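Local coordinates for protein diaminopimelate decarboxylase (Phaeodactylum tricornutum, PDB 7JPJ) that probably catalyses the pyridoxal-phosphate-dependent decarboxylation of diaminopimelate to lysine, the last step of lysine biosynthesis, and works as a dimer, at residues K119-S124 against R199-I204; T232-G237 against Q275-P280; I333-G338 against E377-A382. One frame throughout, in Å; residues are numbered along the deposited sequence.

Interaction 1 (K119-S124 against R199-I204); sequences KLNACS and RIHTHI
Arg199 grips Asn121 across the inside of the TIM barrel typical of the pyridoxal-binding domain in fold-type III decarboxylases. Strands 119-122 and 196-201 are not hydrogen-bonded neighbours: strand 141-147 runs between them, and the short segments keep their axes 7.9 Å apart at 54°, so the contact is made mainly by side chains. Arg199 comes first along 199-204; its chain bends at chi3 (62°), setting NE beside Asn121, and the guanidinium meets the amide side-on, through NE and NH2. NE donates to Asn121 OD1 at 2.6 Å, in the carbonyl plane and on a lone pair, while NH2 reaches the same OD1 at 2.9 Å from a position tilted out of that plane. OD1 is thus fixed by two bonds, and a weak bond of ND2 to Ser102 OG would probably help to hold the amide's rotation. Lys119 adds its aliphatic part, with CB 3.3 Å from Arg199 NH2 and CD 3.7 Å from Arg199 NH1, while its amine continues to a weak bond with the carbonyl of Glu97. Two residues after Arg199, His201 also points toward strand 119-122. Its ring is tied by ND1 to Asn234 O and, weakly, by NE2 to Glu279, so both nitrogens have partners away from Asn121. What meets the amide is a ring carbon: Asn121 ND2 approaches obliquely to 3.4 Å from His201 CD2.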
# COMPACT_ATOMS: atom_id res chain seq x y z
N LYS A 119 23.17 -17.25 6.80
CA LYS A 119 24.11 -16.26 7.31
C LYS A 119 23.35 -15.03 7.80
O LYS A 119 22.50 -14.49 7.08
CB LYS A 119 25.11 -15.87 6.23
CG LYS A 119 25.83 -17.05 5.59
CD LYS A 119 26.90 -16.59 4.62
CE LYS A 119 27.72 -17.76 4.10
NZ LYS A 119 26.92 -18.69 3.26
N LEU A 120 23.64 -14.60 9.02
CA LEU A 120 22.95 -13.47 9.63
C LEU A 120 23.83 -12.23 9.61
O LEU A 120 25.00 -12.29 10.00
CB LEU A 120 22.54 -13.80 11.07
CG LEU A 120 21.96 -12.61 11.84
CD1 LEU A 120 20.64 -12.16 11.23
CD2 LEU A 120 21.79 -12.93 13.32
N ASN A 121 23.26 -11.12 9.16
CA ASN A 121 23.89 -9.81 9.28
C ASN A 121 23.21 -9.07 10.43
O ASN A 121 22.05 -8.67 10.31
CB ASN A 121 23.78 -9.02 7.97
CG ASN A 121 24.62 -9.61 6.86
OD1 ASN A 121 25.60 -10.32 7.11
ND2 ASN A 121 24.25 -9.31 5.62
N ALA A 122 23.92 -8.92 11.54
CA ALA A 122 23.38 -8.22 12.70
C ALA A 122 23.17 -6.75 12.36
O ALA A 122 24.10 -6.06 11.93
CB ALA A 122 24.31 -8.37 13.89
N CYS A 123 21.94 -6.26 12.55
CA CYS A 123 21.58 -4.91 12.14
C CYS A 123 21.40 -3.95 13.31
O CYS A 123 21.13 -2.77 13.08
CB CYS A 123 20.30 -4.95 11.30
SG CYS A 123 20.50 -5.82 9.72
N SER A 124 21.55 -4.41 14.55
CA SER A 124 21.51 -3.53 15.71
C SER A 124 22.29 -4.20 16.83
O SER A 124 22.62 -5.38 16.77
CB SER A 124 20.08 -3.22 16.14
OG SER A 124 19.43 -4.38 16.64
N ARG A 199 31.95 -10.60 8.00
CA ARG A 199 31.35 -9.87 6.89
C ARG A 199 30.78 -8.55 7.39
O ARG A 199 30.13 -8.51 8.44
CB ARG A 199 30.27 -10.71 6.21
CG ARG A 199 29.38 -9.97 5.23
CD ARG A 199 28.32 -10.90 4.65
NE ARG A 199 27.43 -11.43 5.67
CZ ARG A 199 27.51 -12.65 6.19
NH1 ARG A 199 28.47 -13.48 5.79
NH2 ARG A 199 26.65 -13.04 7.12
N ILE A 200 31.02 -7.48 6.63
CA ILE A 200 30.46 -6.16 6.89
C ILE A 200 29.42 -5.87 5.82
O ILE A 200 29.61 -6.24 4.65
CB ILE A 200 31.56 -5.08 6.92
CG1 ILE A 200 32.57 -5.36 8.03
CG2 ILE A 200 30.96 -3.69 7.11
CD1 ILE A 200 32.01 -5.22 9.43
N HIS A 201 28.33 -5.23 6.22
CA HIS A 201 27.22 -4.93 5.32
C HIS A 201 26.94 -3.43 5.35
O HIS A 201 26.81 -2.84 6.43
CB HIS A 201 25.96 -5.71 5.73
CG HIS A 201 24.86 -5.65 4.72
ND1 HIS A 201 25.01 -5.08 3.48
CD2 HIS A 201 23.58 -6.10 4.77
CE1 HIS A 201 23.87 -5.17 2.81
NE2 HIS A 201 22.99 -5.79 3.57
N THR A 202 26.84 -2.83 4.17
CA THR A 202 26.51 -1.42 4.04
C THR A 202 25.45 -1.28 2.95
O THR A 202 25.25 -2.17 2.13
CB THR A 202 27.75 -0.58 3.70
OG1 THR A 202 27.47 0.81 3.90
CG2 THR A 202 28.14 -0.79 2.25
N HIS A 203 24.77 -0.14 2.96
CA HIS A 203 23.72 0.12 1.97
C HIS A 203 23.41 1.61 1.90
O HIS A 203 22.39 2.07 2.42
CB HIS A 203 22.45 -0.67 2.32
CG HIS A 203 21.37 -0.57 1.30
ND1 HIS A 203 21.45 -1.16 0.06
CD2 HIS A 203 20.16 0.06 1.33
CE1 HIS A 203 20.35 -0.90 -0.63
NE2 HIS A 203 19.56 -0.17 0.12
N ILE A 204 24.30 2.38 1.26
CA ILE A 204 24.12 3.82 1.17
C ILE A 204 24.40 4.30 -0.25
O ILE A 204 24.58 5.50 -0.48
CB ILE A 204 25.03 4.56 2.17
CG1 ILE A 204 26.50 4.27 1.88
CG2 ILE A 204 24.67 4.20 3.60
CD1 ILE A 204 27.45 5.29 2.46

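Interaction 2 (T232-G237 against Q275-P280); sequences TMNLGG and QMEIEP
Met233 bonds to Gln275 and Glu277 in a parallel β-ladder joining strands 232-234 and 275-278, neighbours in the TIM barrel of the pyridoxal-binding domain. Met233 N donates to Gln275 O at 2.7 Å, and Met233 O accepts from Glu277 N at 2.8 Å. Leu235 N to Glu277 O (2.9 Å) completes the ladder, and one more backbone bond, Glu279 N to Gly236 O (2.8 Å), follows past it, its donor standing above the carbonyl plane of the glycine. Among the side chains, Thr232 CG2 packs against the Glu277 carboxylate, 3.3 Å from OE2. Asn234 lies against the same carboxylate, its CB and ND2 near Glu277 OE1 and the two planes turned 68° apart, while its ND2 is directed to Glu279 OE1 in a bond modelled so short that its length is doubtful. The asparagine also curls back on its own chain: OD1 accepts from Gly236 N at 2.9 Å, an Asx turn that shapes the strand's exit toward the glycine pair, beside which a sulfate is bound. On the sheet's other face, bearing Met233 and Met276, Leu235 CD1 touches Met276 SD at 4.0 Å. Farther out, that face rests on Val259 and Phe263 of helix 252-270. Behind the polar face, Gln275 NE2 bonds to Thr54 OG1, and Glu277 OE2 is held by a salt bridge to Arg56 NH1.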
# COMPACT_ATOMS: atom_id res chain seq x y z
N THR A 232 34.43 -10.60 3.70
CA THR A 232 33.42 -10.25 2.71
C THR A 232 32.89 -8.85 3.00
O THR A 232 32.66 -8.50 4.16
CB THR A 232 32.27 -11.26 2.70
OG1 THR A 232 32.77 -12.55 2.34
CG2 THR A 232 31.20 -10.85 1.71
N MET A 233 32.69 -8.07 1.94
CA MET A 233 32.09 -6.74 2.03
C MET A 233 30.83 -6.72 1.18
O MET A 233 30.89 -6.92 -0.04
CB MET A 233 33.08 -5.68 1.56
CG MET A 233 32.49 -4.29 1.38
SD MET A 233 32.52 -3.29 2.88
CE MET A 233 30.83 -3.48 3.45
N ASN A 234 29.68 -6.48 1.82
CA ASN A 234 28.38 -6.40 1.16
C ASN A 234 28.01 -4.93 1.00
O ASN A 234 27.71 -4.25 1.98
CB ASN A 234 27.33 -7.16 1.96
CG ASN A 234 25.99 -7.28 1.24
OD1 ASN A 234 25.65 -6.46 0.38
ND2 ASN A 234 25.22 -8.29 1.60
N LEU A 235 28.03 -4.44 -0.25
CA LEU A 235 27.76 -3.04 -0.55
C LEU A 235 26.29 -2.74 -0.78
O LEU A 235 25.95 -1.59 -1.06
CB LEU A 235 28.56 -2.61 -1.79
CG LEU A 235 30.08 -2.56 -1.61
CD1 LEU A 235 30.75 -2.09 -2.90
CD2 LEU A 235 30.45 -1.66 -0.44
N GLY A 236 25.41 -3.74 -0.69
CA GLY A 236 23.98 -3.50 -0.79
C GLY A 236 23.51 -3.29 -2.22
O GLY A 236 24.17 -3.66 -3.20
N GLY A 237 22.34 -2.68 -2.34
CA GLY A 237 21.76 -2.37 -3.63
C GLY A 237 21.63 -0.88 -3.89
O GLY A 237 22.50 -0.10 -3.49
N GLN A 275 36.15 -10.54 -0.52
CA GLN A 275 35.03 -10.86 -1.40
C GLN A 275 34.02 -9.72 -1.39
O GLN A 275 33.75 -9.11 -0.34
CB GLN A 275 34.36 -12.16 -0.95
CG GLN A 275 33.10 -12.51 -1.71
CD GLN A 275 33.37 -13.48 -2.84
OE1 GLN A 275 34.48 -13.54 -3.36
NE2 GLN A 275 32.35 -14.23 -3.25
N MET A 276 33.45 -9.42 -2.55
CA MET A 276 32.45 -8.37 -2.68
C MET A 276 31.06 -8.97 -2.87
O MET A 276 30.90 -10.04 -3.46
CB MET A 276 32.75 -7.44 -3.86
CG MET A 276 32.06 -6.08 -3.76
SD MET A 276 32.15 -5.07 -5.25
CE MET A 276 32.40 -6.32 -6.51
N GLU A 277 30.05 -8.27 -2.36
CA GLU A 277 28.66 -8.66 -2.52
C GLU A 277 27.83 -7.46 -2.92
O GLU A 277 28.09 -6.34 -2.47
CB GLU A 277 28.09 -9.26 -1.23
CG GLU A 277 28.69 -10.60 -0.85
CD GLU A 277 28.01 -11.20 0.36
OE1 GLU A 277 27.10 -10.55 0.92
OE2 GLU A 277 28.37 -12.33 0.74
N ILE A 278 26.84 -7.70 -3.77
CA ILE A 278 25.88 -6.68 -4.18
C ILE A 278 24.48 -7.24 -4.00
O ILE A 278 24.24 -8.44 -4.19
CB ILE A 278 26.11 -6.22 -5.63
CG1 ILE A 278 25.95 -7.38 -6.61
CG2 ILE A 278 27.49 -5.58 -5.77
CD1 ILE A 278 26.09 -6.97 -8.06
N GLU A 279 23.55 -6.38 -3.61
CA GLU A 279 22.18 -6.78 -3.28
C GLU A 279 21.16 -6.01 -4.12
O GLU A 279 20.35 -5.25 -3.59
CB GLU A 279 21.91 -6.57 -1.79
CG GLU A 279 22.30 -7.74 -0.90
CD GLU A 279 22.14 -7.43 0.59
OE1 GLU A 279 22.86 -8.05 1.41
OE2 GLU A 279 21.31 -6.56 0.93
N PRO A 280 21.17 -6.20 -5.44
CA PRO A 280 20.23 -5.46 -6.29
C PRO A 280 18.83 -6.05 -6.21
O PRO A 280 18.65 -7.27 -6.25
CB PRO A 280 20.82 -5.61 -7.70
CG PRO A 280 21.50 -6.92 -7.65
CD PRO A 280 22.04 -7.08 -6.25

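Interaction 3 (I333-G338 against E377-A382); sequences ILPGSG and ELRAAA
Ile333 and Arg379 bring their backbones closest, with CA atoms 5.8 Å apart, where two strands of the C-terminal β-domain run out into loops. The strands share a mixed sheet without pairing directly: 331-334 is hydrogen-bonded to 386-390, and 373-379 to 347-353. No hydrogen bond joins the two segments, whose contact rests mainly on side chains. Beyond Leu334 the chain folds into a type I β-turn from Pro335 to Gly338, closed by Gly338 N donating to Pro335 O.

Ile333 is the apolar centre. CG1 is anti to the carbonyl carbon (chi1 -71°), and chi2 (172°) extends CD1 from it toward Leu378. CD1 lies 3.7 Å from Leu378 CD1, the two side chains crossing at about a right angle, and the other branch, CG2, sits 3.8 Å from Ala381 CB. Leu310 of strand 308-312 touches both Ile333 and Ala381.

Arg379 carries the rest. Extended from CG to NE, it passes Ile333 O with its CD at 3.4 Å and reaches Pro335 with the guanidinium. The proline lies over one face of that group, its CB 3.6 Å from Arg379 NH2, while Ile333 CG2 meets the edge near NH1. The polar partners lie outside the two segments: NE donates to Val343 O, NH2 to Asp342 O, and NH1 makes a salt bridge to Asp385. An alanine in place of Arg379 would probably leave Asp385 without its charge partner, the carbonyls of Asp342 and Val343 without these donors, and a gap against Pro335 where the guanidinium had lain. Asp385 also ties the two segments together indirectly, since OD1 accepts from Gly336 N and OD2 from Ala382 N.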
# COMPACT_ATOMS: atom_id res chain seq x y z
N ILE A 333 -0.52 1.50 -24.97
CA ILE A 333 -1.88 1.02 -25.21
C ILE A 333 -1.87 0.21 -26.50
O ILE A 333 -1.51 0.72 -27.57
CB ILE A 333 -2.88 2.18 -25.28
CG1 ILE A 333 -3.07 2.78 -23.89
CG2 ILE A 333 -4.21 1.69 -25.86
CD1 ILE A 333 -3.89 4.03 -23.89
N LEU A 334 -2.28 -1.06 -26.40
CA LEU A 334 -2.33 -1.99 -27.52
C LEU A 334 -3.78 -2.33 -27.86
O LEU A 334 -4.65 -2.26 -26.98
CB LEU A 334 -1.56 -3.27 -27.21
CG LEU A 334 -0.07 -3.07 -26.92
CD1 LEU A 334 0.55 -4.33 -26.34
CD2 LEU A 334 0.66 -2.64 -28.19
N PRO A 335 -4.07 -2.70 -29.11
CA PRO A 335 -5.46 -3.01 -29.48
C PRO A 335 -5.95 -4.27 -28.77
O PRO A 335 -5.26 -5.29 -28.73
CB PRO A 335 -5.39 -3.22 -30.99
CG PRO A 335 -3.96 -3.58 -31.26
CD PRO A 335 -3.16 -2.80 -30.26
N GLY A 336 -7.16 -4.18 -28.21
CA GLY A 336 -7.82 -5.35 -27.64
C GLY A 336 -8.09 -6.46 -28.63
O GLY A 336 -8.51 -7.55 -28.22
N SER A 337 -7.87 -6.21 -29.92
CA SER A 337 -7.98 -7.27 -30.91
C SER A 337 -6.83 -8.26 -30.79
O SER A 337 -7.00 -9.47 -31.00
CB SER A 337 -8.03 -6.67 -32.31
OG SER A 337 -7.35 -7.51 -33.24
N GLY A 338 -5.64 -7.77 -30.45
CA GLY A 338 -4.45 -8.59 -30.42
C GLY A 338 -3.71 -8.66 -31.74
O GLY A 338 -2.71 -9.39 -31.83
N GLU A 377 0.69 11.24 -23.78
CA GLU A 377 0.25 11.03 -25.15
C GLU A 377 0.39 9.55 -25.47
O GLU A 377 1.50 9.03 -25.54
CB GLU A 377 1.06 11.89 -26.11
CG GLU A 377 0.32 12.29 -27.39
CD GLU A 377 1.20 13.06 -28.36
OE1 GLU A 377 1.18 12.75 -29.58
OE2 GLU A 377 1.93 13.97 -27.91
N LEU A 378 -0.74 8.87 -25.64
CA LEU A 378 -0.77 7.44 -25.94
C LEU A 378 -1.61 7.20 -27.19
O LEU A 378 -2.19 8.12 -27.77
CB LEU A 378 -1.30 6.63 -24.76
CG LEU A 378 -0.87 7.07 -23.37
CD1 LEU A 378 -1.89 6.65 -22.32
CD2 LEU A 378 0.50 6.50 -23.04
N ARG A 379 -1.65 5.94 -27.61
CA ARG A 379 -2.53 5.55 -28.70
C ARG A 379 -3.98 5.75 -28.29
O ARG A 379 -4.37 5.44 -27.16
CB ARG A 379 -2.28 4.09 -29.09
CG ARG A 379 -3.30 3.51 -30.06
CD ARG A 379 -3.07 2.02 -30.29
NE ARG A 379 -4.13 1.41 -31.09
CZ ARG A 379 -5.22 0.85 -30.58
NH1 ARG A 379 -5.41 0.84 -29.27
NH2 ARG A 379 -6.13 0.31 -31.38
N ALA A 380 -4.78 6.29 -29.20
CA ALA A 380 -6.21 6.43 -28.97
C ALA A 380 -6.80 5.08 -28.57
O ALA A 380 -6.64 4.09 -29.29
CB ALA A 380 -6.90 6.97 -30.22
N ALA A 381 -7.46 5.05 -27.42
CA ALA A 381 -7.93 3.81 -26.83
C ALA A 381 -9.45 3.75 -26.87
O ALA A 381 -10.12 4.69 -26.43
CB ALA A 381 -7.43 3.66 -25.39
N ALA A 382 -9.97 2.66 -27.42
CA ALA A 382 -11.38 2.32 -27.26
C ALA A 382 -11.55 1.41 -26.05
O ALA A 382 -10.58 0.83 -25.54
CB ALA A 382 -11.92 1.64 -28.51

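The three contacts follow one another along the chain, and two of them belong to one unit. Interactions 1 and 2 lie in the parallel barrel, their centres 10 Å apart, and meet where strands 196-201 and 232-234 run as neighbours: Asn234 N is 2.8 Å from Ile200 O. Their polar side chains meet around His201 and Glu279, about 7 to 8 Å from the side chain of Lys60, the predicted cofactor lysine, which carries no cofactor in this structure; this is consistent with a place near the cofactor site. Ser124 bonds Asp297 of the second subunit. Interaction 3 belongs to the mixed sheet on the opposite side of the chain's centre, its centre about 42 Å from interaction 2 and 47 Å from interaction 1.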